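Local coordinates for periplasmic divalent cation tolerance protein (Xylella fastidiosa, PDB 2NUH) that is of uncertain function but may bind copper and play a part in tolerance of divalent metal ions, at residues A[20-30]-A[66-77]. Numbering follows the deposited sequence.
Sequences IISRVLVQERL and HVNAAITRLCAL
Residues 20-27 of helix 15-27 and helix 67-77 run roughly antiparallel, their segment axes 9.8 Å apart at closest approach and at an angle of 140°, with Ile21 near Leu74 and Leu30 near Ala70. They are the helix pair of the ferredoxin-like CutA fold, packed on the antiparallel sheet: Ile21 and Leu25 pack on strand 50-63, Ala70 and Leu74 on strand 5-12. Next to the sheet, Ile21 CG2 meets Leu74 CD1 at 3.5 Å. Farther from the sheet, Val24 CG1 and Leu77 CD1 meet tip to tip at 3.5 Å. At the other end Leu30 CD2 touches Ala69 CB, while Leu30 CD1 packs 3.5 Å from Arg73 CB. A Schellman motif, with Arg29 at positive phi, turns the chain here and brings Leu30 back against the second helix.

Arg29 O also accepts a hydrogen bond from a water that is 2.8 Å from His66 NE2; the other ring nitrogen, ND1, is hydrogen-bonded to Asn63 OD1.

On the side away from the sheet, a salt bridge ties Glu28 to Arg73. Arg73 bends at chi2 (65°), which carries the guanidinium across the extended Glu28 side chain, with Leu77 CG against one face. The two flat groups are nearly coplanar, and the grip is side-on and bidentate: Arg73 NE to Glu28 OE1 and Arg73 NH1 to Glu28 OE2 are each 2.8 Å, from the syn side and tilted slightly out of the carboxylate plane.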
loop_
_atom_site.group_PDB
_atom_site.type_symbol
_atom_site.label_atom_id
_atom_site.label_comp_id
_atom_site.label_asym_id
_atom_site.label_seq_id
_atom_site.Cartn_x
_atom_site.Cartn_y
_atom_site.Cartn_z
ATOM N N ILE A 20 -8.014 6.771 -4.515
ATOM C CA ILE A 20 -8.283 7.406 -3.230
ATOM C C ILE A 20 -7.156 7.096 -2.264
ATOM O O ILE A 20 -6.600 7.985 -1.634
ATOM C CB ILE A 20 -9.619 6.940 -2.642
ATOM C CG1 ILE A 20 -10.777 7.442 -3.506
ATOM C CG2 ILE A 20 -9.790 7.410 -1.186
ATOM C CD1 ILE A 20 -12.047 6.678 -3.278
ATOM N N ILE A 21 -6.804 5.821 -2.162
ATOM C CA ILE A 21 -5.774 5.423 -1.210
ATOM C C ILE A 21 -4.442 6.041 -1.578
ATOM O O ILE A 21 -3.725 6.564 -0.720
ATOM C CB ILE A 21 -5.676 3.895 -1.125
ATOM C CG1 ILE A 21 -6.874 3.353 -0.345
ATOM C CG2 ILE A 21 -4.360 3.464 -0.460
ATOM C CD1 ILE A 21 -7.184 1.890 -0.648
ATOM N N SER A 22 -4.105 5.971 -2.858
ATOM C CA SER A 22 -2.835 6.506 -3.318
ATOM C C SER A 22 -2.737 7.988 -3.021
ATOM O O SER A 22 -1.735 8.463 -2.461
ATOM C CB SER A 22 -2.703 6.289 -4.821
ATOM O OG SER A 22 -2.599 4.914 -5.123
ATOM N N ARG A 23 -3.776 8.728 -3.396
ATOM C CA ARG A 23 -3.740 10.166 -3.244
ATOM C C ARG A 23 -3.705 10.554 -1.780
ATOM O O ARG A 23 -2.928 11.420 -1.383
ATOM C CB ARG A 23 -4.933 10.820 -3.934
ATOM C CG ARG A 23 -4.909 10.742 -5.446
ATOM C CD ARG A 23 -6.081 11.540 -6.052
ATOM N NE ARG A 23 -6.233 12.858 -5.423
ATOM C CZ ARG A 23 -7.220 13.193 -4.593
ATOM N NH1 ARG A 23 -7.276 14.410 -4.061
ATOM N NH2 ARG A 23 -8.167 12.319 -4.293
ATOM N N VAL A 24 -4.535 9.909 -0.972
ATOM C CA VAL A 24 -4.604 10.294 0.435
ATOM C C VAL A 24 -3.317 9.966 1.172
ATOM O O VAL A 24 -2.815 10.765 1.936
ATOM C CB VAL A 24 -5.805 9.672 1.155
ATOM C CG1 VAL A 24 -5.697 9.889 2.662
ATOM C CG2 VAL A 24 -7.084 10.307 0.632
ATOM N N LEU A 25 -2.772 8.777 0.934
ATOM C CA LEU A 25 -1.548 8.423 1.638
ATOM C C LEU A 25 -0.410 9.377 1.301
ATOM O O LEU A 25 0.382 9.716 2.172
ATOM C CB LEU A 25 -1.128 6.994 1.314
ATOM C CG LEU A 25 -2.027 5.916 1.918
ATOM C CD1 LEU A 25 -1.459 4.536 1.595
ATOM C CD2 LEU A 25 -2.167 6.093 3.426
ATOM N N VAL A 26 -0.333 9.796 0.042
ATOM C CA VAL A 26 0.714 10.728 -0.367
ATOM C C VAL A 26 0.394 12.121 0.167
ATOM O O VAL A 26 1.262 12.781 0.732
ATOM C CB VAL A 26 0.894 10.746 -1.898
ATOM C CG1 VAL A 26 1.870 11.844 -2.319
ATOM C CG2 VAL A 26 1.384 9.392 -2.381
ATOM N N GLN A 27 -0.860 12.544 0.043
ATOM C CA GLN A 27 -1.235 13.883 0.478
ATOM C C GLN A 27 -0.990 14.060 1.952
ATOM O O GLN A 27 -0.525 15.113 2.390
ATOM C CB GLN A 27 -2.714 14.110 0.231
ATOM C CG GLN A 27 -3.022 14.518 -1.154
ATOM C CD GLN A 27 -4.483 14.368 -1.484
ATOM O OE1 GLN A 27 -5.225 13.658 -0.795
ATOM N NE2 GLN A 27 -4.909 15.033 -2.546
ATOM N N GLU A 28 -1.317 13.026 2.717
ATOM C CA GLU A 28 -1.161 13.085 4.160
ATOM C C GLU A 28 0.225 12.730 4.641
ATOM O O GLU A 28 0.454 12.579 5.838
ATOM C CB GLU A 28 -2.203 12.219 4.847
ATOM C CG GLU A 28 -3.594 12.726 4.555
ATOM C CD GLU A 28 -4.679 11.926 5.194
ATOM O OE1 GLU A 28 -4.392 10.911 5.872
ATOM O OE2 GLU A 28 -5.847 12.318 4.990
ATOM N N ARG A 29 1.144 12.579 3.688
ATOM C CA ARG A 29 2.544 12.296 3.985
ATOM C C ARG A 29 2.698 11.041 4.832
ATOM O O ARG A 29 3.493 10.972 5.759
ATOM C CB ARG A 29 3.230 13.511 4.615
ATOM C CG ARG A 29 3.244 14.688 3.668
ATOM C CD ARG A 29 4.061 15.861 4.182
ATOM N NE ARG A 29 3.927 17.007 3.281
ATOM C CZ ARG A 29 4.720 17.251 2.241
ATOM N NH1 ARG A 29 5.729 16.436 1.951
ATOM N NH2 ARG A 29 4.504 18.320 1.483
ATOM N N LEU A 30 1.905 10.037 4.491
ATOM C CA LEU A 30 2.044 8.732 5.113
ATOM C C LEU A 30 2.843 7.800 4.233
ATOM O O LEU A 30 3.342 6.782 4.692
ATOM C CB LEU A 30 0.672 8.132 5.395
ATOM C CG LEU A 30 -0.194 8.999 6.296
ATOM C CD1 LEU A 30 -1.497 8.298 6.532
ATOM C CD2 LEU A 30 0.482 9.294 7.627
ATOM N N HIS A 66 6.253 5.640 9.618
ATOM C CA HIS A 66 4.917 5.843 9.052
ATOM C C HIS A 66 4.185 4.572 8.685
ATOM O O HIS A 66 3.047 4.639 8.245
ATOM C CB HIS A 66 4.969 6.730 7.809
ATOM C CG HIS A 66 5.354 8.137 8.101
ATOM N ND1 HIS A 66 6.667 8.549 8.149
ATOM C CD2 HIS A 66 4.602 9.228 8.371
ATOM C CE1 HIS A 66 6.710 9.836 8.441
ATOM N NE2 HIS A 66 5.470 10.275 8.576
ATOM N N VAL A 67 4.830 3.420 8.842
ATOM C CA VAL A 67 4.204 2.168 8.437
ATOM C C VAL A 67 2.833 1.971 9.069
ATOM O O VAL A 67 1.861 1.694 8.367
ATOM C CB VAL A 67 5.102 0.965 8.749
ATOM C CG1 VAL A 67 4.317 -0.342 8.672
ATOM C CG2 VAL A 67 6.263 0.935 7.788
ATOM N N ASN A 68 2.743 2.113 10.390
ATOM C CA ASN A 68 1.484 1.855 11.057
ATOM C C ASN A 68 0.440 2.846 10.622
ATOM O O ASN A 68 -0.692 2.467 10.388
ATOM C CB ASN A 68 1.646 1.929 12.564
ATOM C CG ASN A 68 2.490 0.814 13.103
ATOM O OD1 ASN A 68 2.930 -0.067 12.361
ATOM N ND2 ASN A 68 2.747 0.851 14.398
ATOM N N ALA A 69 0.818 4.116 10.522
ATOM C CA ALA A 69 -0.142 5.132 10.120
ATOM C C ALA A 69 -0.630 4.906 8.696
ATOM O O ALA A 69 -1.799 5.102 8.386
ATOM C CB ALA A 69 0.458 6.510 10.250
ATOM N N ALA A 70 0.277 4.509 7.816
ATOM C CA ALA A 70 -0.108 4.252 6.442
ATOM C C ALA A 70 -1.087 3.079 6.398
ATOM O O ALA A 70 -2.077 3.103 5.665
ATOM C CB ALA A 70 1.118 3.955 5.598
ATOM N N ILE A 71 -0.801 2.048 7.186
ATOM C CA ILE A 71 -1.668 0.886 7.189
ATOM C C ILE A 71 -3.036 1.213 7.760
ATOM O O ILE A 71 -4.057 0.789 7.220
ATOM C CB ILE A 71 -1.041 -0.288 7.945
ATOM C CG1 ILE A 71 0.114 -0.860 7.104
ATOM C CG2 ILE A 71 -2.100 -1.380 8.216
ATOM C CD1 ILE A 71 0.958 -1.930 7.813
ATOM N N THR A 72 -3.069 1.982 8.841
ATOM C CA THR A 72 -4.350 2.242 9.453
ATOM C C THR A 72 -5.138 3.213 8.595
ATOM O O THR A 72 -6.351 3.068 8.451
ATOM C CB THR A 72 -4.225 2.753 10.904
ATOM O OG1 THR A 72 -3.545 3.999 10.915
ATOM C CG2 THR A 72 -3.431 1.792 11.742
ATOM N N ARG A 73 -4.466 4.190 7.988
ATOM C CA ARG A 73 -5.190 5.096 7.100
ATOM C C ARG A 73 -5.684 4.362 5.859
ATOM O O ARG A 73 -6.799 4.577 5.390
ATOM C CB ARG A 73 -4.310 6.274 6.704
ATOM C CG ARG A 73 -5.041 7.371 5.960
ATOM C CD ARG A 73 -6.096 8.032 6.834
ATOM N NE ARG A 73 -6.565 9.237 6.164
ATOM C CZ ARG A 73 -7.828 9.498 5.878
ATOM N NH1 ARG A 73 -8.110 10.619 5.225
ATOM N NH2 ARG A 73 -8.797 8.669 6.252
ATOM N N LEU A 74 -4.849 3.477 5.330
ATOM C CA LEU A 74 -5.279 2.599 4.249
ATOM C C LEU A 74 -6.562 1.873 4.648
ATOM O O LEU A 74 -7.523 1.819 3.880
ATOM C CB LEU A 74 -4.156 1.603 3.950
ATOM C CG LEU A 74 -4.393 0.344 3.126
ATOM C CD1 LEU A 74 -4.457 0.696 1.680
ATOM C CD2 LEU A 74 -3.250 -0.641 3.378
ATOM N N CYS A 75 -6.578 1.334 5.859
ATOM C CA CYS A 75 -7.783 0.658 6.315
ATOM C C CYS A 75 -8.972 1.588 6.358
ATOM O O CYS A 75 -10.076 1.185 6.011
ATOM C CB CYS A 75 -7.568 0.074 7.692
ATOM S SG CYS A 75 -6.502 -1.333 7.690
ATOM N N ALA A 76 -8.744 2.821 6.807
ATOM C CA ALA A 76 -9.834 3.769 6.968
ATOM C C ALA A 76 -10.452 4.103 5.620
ATOM O O ALA A 76 -11.606 4.520 5.539
ATOM C CB ALA A 76 -9.322 5.030 7.638
ATOM N N LEU A 77 -9.667 3.934 4.566
ATOM C CA LEU A 77 -10.101 4.315 3.232
ATOM C C LEU A 77 -10.526 3.119 2.426
ATOM O O LEU A 77 -10.922 3.256 1.273
ATOM C CB LEU A 77 -8.951 4.984 2.492
ATOM C CG LEU A 77 -8.432 6.279 3.104
ATOM C CD1 LEU A 77 -7.107 6.659 2.464
ATOM C CD2 LEU A 77 -9.466 7.375 2.943
HETATM O O HOH W 1 3.913 12.572 8.115
#